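Local atomic coordinates of aminopeptidase C (Lactobacillus rhamnosus, PDB entry 4K7C), a protein that probably acts as a cysteine aminopeptidase of the papain-like (C1-like) family, removing residues from the N-terminal ends of peptides. Residues 67-70 and 71-74; 98-101 and 102-106; 247-250 and 251-255. All coordinates share one frame; numbering follows the deposited sequence. Where two conformers were deposited one is given.

Contact 1. Residues 67-70 and 71-74; sequences SGRC and WMFA
R69 presents one face of its guanidinium to the rim of F73. CE2 of F73 lies 3.5 Å from R69 CZ, above the middle of the group, and the planes stand 74° apart, so the ring meets the cation edge-on. R69 CG is anti to the carbonyl carbon, and a bend at chi3 (-62°) brings NE to S67, whose OG accepts its hydrogen at 2.8 Å from NE, close to the guanidinium plane. Beyond the two segments, NH2 reaches E162 in a salt bridge and the carbonyl of Q64, and F100 adds a cation-pi partner. M72, here selenomethionine, extended beyond CG, runs past the aliphatic part of the arginine, its SE 4.0 Å from R69 CG. CG of M72 also rests over one face of the W71 ring, toward the rim. W71 CG lies between backbone N and carbonyl carbon (chi1 62°), and the indole edge thereby faces G68, with CD1 3.8 Å from G68 O; NE1 gives its hydrogen to D138 O. R69 is the N-cap of helix 70-87: its O receives F73 N at 3.1 Å almost straight and M72 N only weakly, while C70 O takes A74 N at 2.8 Å. The ring edge of F73 also passes R69 O, with CD2 3.4 Å away. The sequence Q64 to W71 matches the glutamine and cysteine-tryptophan motif of papain-like peptidases, in which the cysteine opens the central helix; C70, touching H364, is probably the nucleophile. The chemistry is that of a buried cation whose N-H groups are met by a hydroxyl, a carbonyl and a carboxylate, which would hold R69 in one orientation and probably help fix the loop leading into C70.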
loop_
_atom_site.group_PDB
_atom_site.type_symbol
_atom_site.label_atom_id
_atom_site.label_comp_id
_atom_site.label_asym_id
_atom_site.label_seq_id
_atom_site.Cartn_x
_atom_site.Cartn_y
_atom_site.Cartn_z
ATOM N N SER A 67 -3.985 -0.177 -23.515
ATOM C CA SER A 67 -4.464 -0.042 -24.850
ATOM C C SER A 67 -3.690 -1.045 -25.727
ATOM O O SER A 67 -2.664 -1.610 -25.301
ATOM C CB SER A 67 -4.206 1.396 -25.383
ATOM O OG SER A 67 -2.843 1.583 -25.653
ATOM N N GLY A 68 -4.252 -1.338 -26.897
ATOM C CA GLY A 68 -3.596 -2.283 -27.865
ATOM C C GLY A 68 -2.856 -1.550 -28.988
ATOM O O GLY A 68 -2.950 -1.948 -30.165
ATOM N N ARG A 69 -2.022 -0.571 -28.627
ATOM C CA ARG A 69 -1.433 0.325 -29.580
ATOM C C ARG A 69 0.027 -0.070 -29.848
ATOM O O ARG A 69 0.777 0.741 -30.355
ATOM C CB ARG A 69 -1.486 1.798 -29.100
ATOM C CG ARG A 69 -2.851 2.339 -29.035
ATOM C CD ARG A 69 -2.914 3.774 -28.535
ATOM N NE ARG A 69 -2.395 3.882 -27.163
ATOM C CZ ARG A 69 -2.070 4.997 -26.561
ATOM N NH1 ARG A 69 -2.093 6.190 -27.180
ATOM N NH2 ARG A 69 -1.640 4.934 -25.310
ATOM N N CYS A 70 0.400 -1.333 -29.576
ATOM C CA CYS A 70 1.827 -1.711 -29.676
ATOM C C CYS A 70 2.408 -1.334 -31.051
ATOM O O CYS A 70 3.418 -0.665 -31.108
ATOM C CB CYS A 70 1.993 -3.191 -29.390
ATOM S SG CYS A 70 1.147 -4.108 -30.644
ATOM N N TRP A 71 1.665 -1.628 -32.124
ATOM C CA TRP A 71 2.118 -1.390 -33.513
ATOM C C TRP A 71 2.499 0.074 -33.752
ATOM O O TRP A 71 3.498 0.347 -34.363
ATOM C CB TRP A 71 1.059 -1.832 -34.498
ATOM C CG TRP A 71 -0.284 -1.094 -34.425
ATOM C CD1 TRP A 71 -1.171 -1.039 -33.365
ATOM C CD2 TRP A 71 -0.894 -0.348 -35.483
ATOM N NE1 TRP A 71 -2.252 -0.289 -33.693
ATOM C CE2 TRP A 71 -2.141 0.104 -35.004
ATOM C CE3 TRP A 71 -0.514 -0.030 -36.776
ATOM C CZ2 TRP A 71 -3.007 0.844 -35.793
ATOM C CZ3 TRP A 71 -1.403 0.693 -37.574
ATOM C CH2 TRP A 71 -2.607 1.110 -37.089
HETATM N N MSE A 72 1.713 0.982 -33.175
HETATM C CA MSE A 72 1.970 2.427 -33.253
HETATM C C MSE A 72 3.159 2.866 -32.426
HETATM O O MSE A 72 4.013 3.590 -32.868
HETATM C CB MSE A 72 0.778 3.251 -32.757
HETATM C CG MSE A 72 -0.522 2.938 -33.349
HETATM SE SE MSE A 72 -1.822 4.134 -32.478
HETATM C CE MSE A 72 -3.138 3.288 -33.604
ATOM N N PHE A 73 3.213 2.388 -31.187
ATOM C CA PHE A 73 4.328 2.667 -30.292
ATOM C C PHE A 73 5.619 2.199 -30.919
ATOM O O PHE A 73 6.621 2.954 -30.931
ATOM C CB PHE A 73 4.122 2.046 -28.875
ATOM C CG PHE A 73 3.279 2.918 -27.978
ATOM C CD1 PHE A 73 3.863 3.626 -26.932
ATOM C CD2 PHE A 73 1.960 3.046 -28.186
ATOM C CE1 PHE A 73 3.121 4.444 -26.125
ATOM C CE2 PHE A 73 1.172 3.868 -27.387
ATOM C CZ PHE A 73 1.774 4.608 -26.379
ATOM N N ALA A 74 5.591 0.984 -31.476
ATOM C CA ALA A 74 6.793 0.431 -32.084
ATOM C C ALA A 74 7.227 1.205 -33.340
ATOM O O ALA A 74 8.395 1.561 -33.506
ATOM C CB ALA A 74 6.614 -1.022 -32.393
#

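Contact 2. Residues 98-101 and 102-106; sequences YTFF and WDKFE
W102 points the pyrrole edge of its indole at the face of Y98: NE1 stands 3.3 Å from Y98 CZ, near the phenol rim. The pair is T-shaped, with the five-membered ring centroid 4.6 Å from that of Y98 and the planes at 75°. The same indole offers a face to F101, whose edge comes down over it, CD2 of F101 lying 3.8 Å from CD2 of W102; these planes are also steep, at 76°. Y98 and F101 carry CG anti to the backbone N, whereas W102 has CG anti to its carbonyl carbon (chi1 -68°), which turns the pyrrole edge to Y98 and a face to F101. The three form an aromatic cluster on one flank of helix 96-117 in this papain-like peptidase, F101 and W102 facing P222, L215 of helix 197-219 and L148 of helix 142-152; T99 and D103 turn to helix 70-87. The indole also bears on the backbone: CD1 of W102 is 3.3 Å from Y98 O, and the bond from W102 N to that carbonyl is weak. The next steps are regular, D103 N reaching T99 O at 2.9 Å and F105 N reaching F101 O at 3.0 Å. On another flank F100 and K104 run side by side. The lysine, bent at chi2 and chi4, passes over one face of F100, from CG above the ring to NZ beyond its rim, 3.6 Å from F100 CE1, while its ammonium is bound by D138 and Q136. Y98 OH bonds to the carbonyl of Y152, whose ring stacks with W102, and D103 OD2 forms a salt bridge with K107. F105 meets F13 of a second subunit at a steep angle, and L10 of that subunit packs on both F105 and W102.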
loop_
_atom_site.group_PDB
_atom_site.type_symbol
_atom_site.label_atom_id
_atom_site.label_comp_id
_atom_site.label_asym_id
_atom_site.label_seq_id
_atom_site.Cartn_x
_atom_site.Cartn_y
_atom_site.Cartn_z
ATOM N N TYR A 98 -2.082 10.850 -31.324
ATOM C CA TYR A 98 -2.280 11.426 -32.666
ATOM C C TYR A 98 -2.603 10.327 -33.670
ATOM O O TYR A 98 -3.624 10.412 -34.350
ATOM C CB TYR A 98 -1.087 12.327 -33.090
ATOM C CG TYR A 98 -1.348 13.115 -34.362
ATOM C CD1 TYR A 98 -2.108 14.291 -34.379
ATOM C CD2 TYR A 98 -0.872 12.637 -35.558
ATOM C CE1 TYR A 98 -2.331 14.988 -35.574
ATOM C CE2 TYR A 98 -1.154 13.301 -36.763
ATOM C CZ TYR A 98 -1.822 14.486 -36.735
ATOM O OH TYR A 98 -2.047 15.189 -37.961
ATOM N N THR A 99 -1.770 9.271 -33.706
ATOM C CA THR A 99 -1.998 8.166 -34.625
ATOM C C THR A 99 -3.215 7.401 -34.225
ATOM O O THR A 99 -3.955 6.915 -35.078
ATOM C CB THR A 99 -0.781 7.207 -34.712
ATOM O OG1 THR A 99 -0.241 7.002 -33.376
ATOM C CG2 THR A 99 0.288 7.782 -35.568
ATOM N N PHE A 100 -3.547 7.401 -32.915
ATOM C CA PHE A 100 -4.683 6.618 -32.418
ATOM C C PHE A 100 -5.979 7.272 -32.890
ATOM O O PHE A 100 -6.980 6.613 -33.327
ATOM C CB PHE A 100 -4.663 6.578 -30.896
ATOM C CG PHE A 100 -5.539 5.500 -30.254
ATOM C CD1 PHE A 100 -5.570 4.190 -30.705
ATOM C CD2 PHE A 100 -6.257 5.796 -29.089
ATOM C CE1 PHE A 100 -6.286 3.233 -30.057
ATOM C CE2 PHE A 100 -6.996 4.827 -28.405
ATOM C CZ PHE A 100 -7.000 3.534 -28.887
ATOM N N PHE A 101 -6.012 8.580 -32.796
ATOM C CA PHE A 101 -7.188 9.312 -33.273
ATOM C C PHE A 101 -7.550 8.985 -34.759
ATOM O O PHE A 101 -8.653 8.599 -35.053
ATOM C CB PHE A 101 -6.994 10.850 -33.019
ATOM C CG PHE A 101 -8.224 11.694 -33.427
ATOM C CD1 PHE A 101 -9.107 12.224 -32.511
ATOM C CD2 PHE A 101 -8.483 11.900 -34.770
ATOM C CE1 PHE A 101 -10.193 12.987 -32.939
ATOM C CE2 PHE A 101 -9.577 12.620 -35.191
ATOM C CZ PHE A 101 -10.463 13.114 -34.286
ATOM N N TRP A 102 -6.579 9.197 -35.663
ATOM C CA TRP A 102 -6.755 9.060 -37.095
ATOM C C TRP A 102 -6.968 7.603 -37.478
ATOM O O TRP A 102 -7.814 7.300 -38.316
ATOM C CB TRP A 102 -5.585 9.655 -37.807
ATOM C CG TRP A 102 -5.541 11.145 -37.660
ATOM C CD1 TRP A 102 -4.525 11.905 -37.155
ATOM C CD2 TRP A 102 -6.571 12.063 -38.041
ATOM N NE1 TRP A 102 -4.866 13.240 -37.212
ATOM C CE2 TRP A 102 -6.110 13.357 -37.749
ATOM C CE3 TRP A 102 -7.824 11.919 -38.607
ATOM C CZ2 TRP A 102 -6.888 14.546 -38.021
ATOM C CZ3 TRP A 102 -8.614 13.067 -38.846
ATOM C CH2 TRP A 102 -8.153 14.355 -38.543
ATOM N N ASP A 103 -6.333 6.695 -36.750
ATOM C CA ASP A 103 -6.557 5.293 -36.959
ATOM C C ASP A 103 -8.031 4.900 -36.707
ATOM O O ASP A 103 -8.756 4.270 -37.551
ATOM C CB ASP A 103 -5.617 4.440 -36.104
ATOM C CG ASP A 103 -5.778 2.968 -36.385
ATOM O OD1 ASP A 103 -5.605 2.583 -37.569
ATOM O OD2 ASP A 103 -6.075 2.174 -35.390
ATOM N N LYS A 104 -8.556 5.209 -35.546
ATOM C CA LYS A 104 -9.954 4.985 -35.231
ATOM C C LYS A 104 -10.945 5.627 -36.157
ATOM O O LYS A 104 -11.950 5.073 -36.503
ATOM C CB LYS A 104 -10.242 5.451 -33.803
ATOM C CG LYS A 104 -9.603 4.657 -32.692
ATOM C CD LYS A 104 -10.624 3.984 -31.835
ATOM C CE LYS A 104 -10.078 2.971 -30.798
ATOM N NZ LYS A 104 -9.374 1.791 -31.345
ATOM N N PHE A 105 -10.683 6.879 -36.525
ATOM C CA PHE A 105 -11.594 7.552 -37.399
ATOM C C PHE A 105 -11.578 6.920 -38.812
ATOM O O PHE A 105 -12.644 6.645 -39.375
ATOM C CB PHE A 105 -11.284 9.040 -37.429
ATOM C CG PHE A 105 -12.366 9.837 -38.101
ATOM C CD1 PHE A 105 -13.689 9.719 -37.671
ATOM C CD2 PHE A 105 -12.062 10.704 -39.117
ATOM C CE1 PHE A 105 -14.712 10.375 -38.292
ATOM C CE2 PHE A 105 -13.128 11.407 -39.718
ATOM C CZ PHE A 105 -14.426 11.272 -39.269
ATOM N N GLU A 106 -10.397 6.651 -39.336
ATOM C CA GLU A 106 -10.235 6.018 -40.686
ATOM C C GLU A 106 -10.809 4.632 -40.629
ATOM O O GLU A 106 -11.567 4.258 -41.492
ATOM C CB GLU A 106 -8.781 5.990 -41.115
ATOM C CG GLU A 106 -8.268 7.375 -41.505
ATOM C CD GLU A 106 -8.723 7.863 -42.922
ATOM O OE1 GLU A 106 -9.326 7.103 -43.739
ATOM O OE2 GLU A 106 -8.466 9.083 -43.190
#

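Contact 3. Residues 247-250 and 251-255; sequences TFFK and KYVGW
F248 and Y252 form one half of the apolar centre, their ring planes 21° apart but slid so that they barely overlap; the closest approach is 3.4 Å, F248 CD1 to Y252 CD2. CB of Y252 lies over the F248 face in a CH-pi contact. With alanine for F248 that ring is gone, which would probably open a gap toward L243 and F228, the Y252 phenol still held by D240. In the other half F249, CG anti to the backbone N (chi1 -179°), meets V253, whose CB sits off-centre over the ring, and CG1 of V253 is 3.6 Å from F249 CE1. That methyl also rests over the W255 indole, and W255 O comes to the F249 edge, 3.7 Å from CE2. Outward, F249 O accepts two backbone hydrogens, from V253 N at 3.0 Å and, in a wider pi-type turn, from G254 N at 2.9 Å; G254 leaves the helix with phi 80°. At the polar edge K251 NZ and Y252 OH both go to D240, the lysine as a salt bridge. Helix 245-253 lies between strand 237-243, where L243 touches F248 and Y252, and helix 70-87, where M79 and I83 receive F249 and V253.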
loop_
_atom_site.group_PDB
_atom_site.type_symbol
_atom_site.label_atom_id
_atom_site.label_comp_id
_atom_site.label_asym_id
_atom_site.label_seq_id
_atom_site.Cartn_x
_atom_site.Cartn_y
_atom_site.Cartn_z
ATOM N N THR A 247 4.536 19.063 -42.064
ATOM C CA THR A 247 5.868 19.636 -42.113
ATOM C C THR A 247 6.826 19.148 -40.990
ATOM O O THR A 247 8.000 18.991 -41.182
ATOM C CB THR A 247 5.858 21.188 -42.214
ATOM O OG1 THR A 247 5.217 21.735 -41.082
ATOM C CG2 THR A 247 5.134 21.583 -43.457
ATOM N N PHE A 248 6.275 18.913 -39.810
ATOM C CA PHE A 248 7.041 18.301 -38.710
ATOM C C PHE A 248 7.563 16.936 -39.160
ATOM O O PHE A 248 8.754 16.650 -39.052
ATOM C CB PHE A 248 6.152 18.187 -37.462
ATOM C CG PHE A 248 6.867 17.569 -36.323
ATOM C CD1 PHE A 248 7.716 18.331 -35.531
ATOM C CD2 PHE A 248 6.851 16.173 -36.150
ATOM C CE1 PHE A 248 8.471 17.724 -34.523
ATOM C CE2 PHE A 248 7.624 15.603 -35.147
ATOM C CZ PHE A 248 8.432 16.380 -34.341
ATOM N N PHE A 249 6.700 16.088 -39.690
ATOM C CA PHE A 249 7.180 14.819 -40.184
ATOM C C PHE A 249 8.306 14.982 -41.205
ATOM O O PHE A 249 9.363 14.325 -41.108
ATOM C CB PHE A 249 6.086 13.939 -40.748
ATOM C CG PHE A 249 6.605 12.586 -41.235
ATOM C CD1 PHE A 249 6.829 11.551 -40.347
ATOM C CD2 PHE A 249 6.931 12.394 -42.594
ATOM C CE1 PHE A 249 7.393 10.370 -40.790
ATOM C CE2 PHE A 249 7.418 11.175 -43.052
ATOM C CZ PHE A 249 7.683 10.188 -42.161
ATOM N N LYS A 250 8.061 15.805 -42.224
ATOM C CA LYS A 250 9.042 15.995 -43.301
ATOM C C LYS A 250 10.386 16.499 -42.766
ATOM O O LYS A 250 11.412 16.042 -43.187
ATOM C CB LYS A 250 8.447 16.905 -44.407
ATOM C CG LYS A 250 7.241 16.284 -45.137
ATOM C CD LYS A 250 6.661 17.193 -46.253
ATOM C CE LYS A 250 6.166 16.365 -47.438
ATOM N NZ LYS A 250 4.750 16.080 -47.182
ATOM N N LYS A 251 10.386 17.407 -41.790
ATOM C CA LYS A 251 11.623 18.010 -41.281
ATOM C C LYS A 251 12.377 17.184 -40.251
ATOM O O LYS A 251 13.603 17.033 -40.373
ATOM C CB LYS A 251 11.348 19.408 -40.745
ATOM C CG LYS A 251 12.539 20.113 -40.125
ATOM C CD LYS A 251 12.277 21.579 -39.869
ATOM C CE LYS A 251 13.405 22.232 -39.065
ATOM N NZ LYS A 251 13.030 23.646 -38.772
ATOM N N TYR A 252 11.642 16.586 -39.321
ATOM C CA TYR A 252 12.261 15.902 -38.186
ATOM C C TYR A 252 12.468 14.414 -38.411
ATOM O O TYR A 252 13.413 13.852 -37.861
ATOM C CB TYR A 252 11.508 16.262 -36.845
ATOM C CG TYR A 252 11.708 17.633 -36.438
ATOM C CD1 TYR A 252 12.819 17.989 -35.623
ATOM C CD2 TYR A 252 10.835 18.657 -36.857
ATOM C CE1 TYR A 252 13.020 19.328 -35.266
ATOM C CE2 TYR A 252 11.034 20.008 -36.495
ATOM C CZ TYR A 252 12.144 20.328 -35.715
ATOM O OH TYR A 252 12.402 21.659 -35.342
ATOM N N VAL A 253 11.656 13.811 -39.285
ATOM C CA VAL A 253 11.834 12.412 -39.618
ATOM C C VAL A 253 12.373 12.280 -41.035
ATOM O O VAL A 253 13.444 11.699 -41.244
ATOM C CB VAL A 253 10.512 11.605 -39.420
ATOM C CG1 VAL A 253 10.763 10.103 -39.636
ATOM C CG2 VAL A 253 10.027 11.726 -37.980
ATOM N N GLY A 254 11.630 12.745 -42.030
ATOM C CA GLY A 254 12.215 12.869 -43.360
ATOM C C GLY A 254 12.289 11.592 -44.187
ATOM O O GLY A 254 12.943 11.582 -45.245
ATOM N N TRP A 255 11.564 10.530 -43.778
ATOM C CA TRP A 255 11.536 9.282 -44.516
ATOM C C TRP A 255 10.609 9.329 -45.718
ATOM O O TRP A 255 9.694 10.115 -45.755
ATOM C CB TRP A 255 11.062 8.154 -43.593
ATOM C CG TRP A 255 11.876 7.917 -42.434
ATOM C CD1 TRP A 255 13.009 8.526 -42.090
ATOM C CD2 TRP A 255 11.612 6.943 -41.396
ATOM N NE1 TRP A 255 13.504 8.007 -40.918
ATOM C CE2 TRP A 255 12.643 7.039 -40.470
ATOM C CE3 TRP A 255 10.608 6.014 -41.197
ATOM C CZ2 TRP A 255 12.702 6.229 -39.303
ATOM C CZ3 TRP A 255 10.662 5.198 -40.039
ATOM C CH2 TRP A 255 11.725 5.316 -39.134
#

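Overall arrangement
Following the chain from the N terminus, the three contacts come in series and none nests in or crosses another; each joins adjoining segments, so each closes only a helical turn. Contact 1 starts helix 70-87 and contact 2 lies near the start of helix 96-117, the next helix along. These two touch: R69 CD packs on F100, W71 and M72 on D103, and M72 SE on T99, with centres about 12 Å apart. Contact 3, far later on helix 245-253, touches neither, its nearest atoms about 8 Å from each, yet it leans on the later turns of helix 70-87. That helix, begun at contact 1, is thus the element linking all three regions.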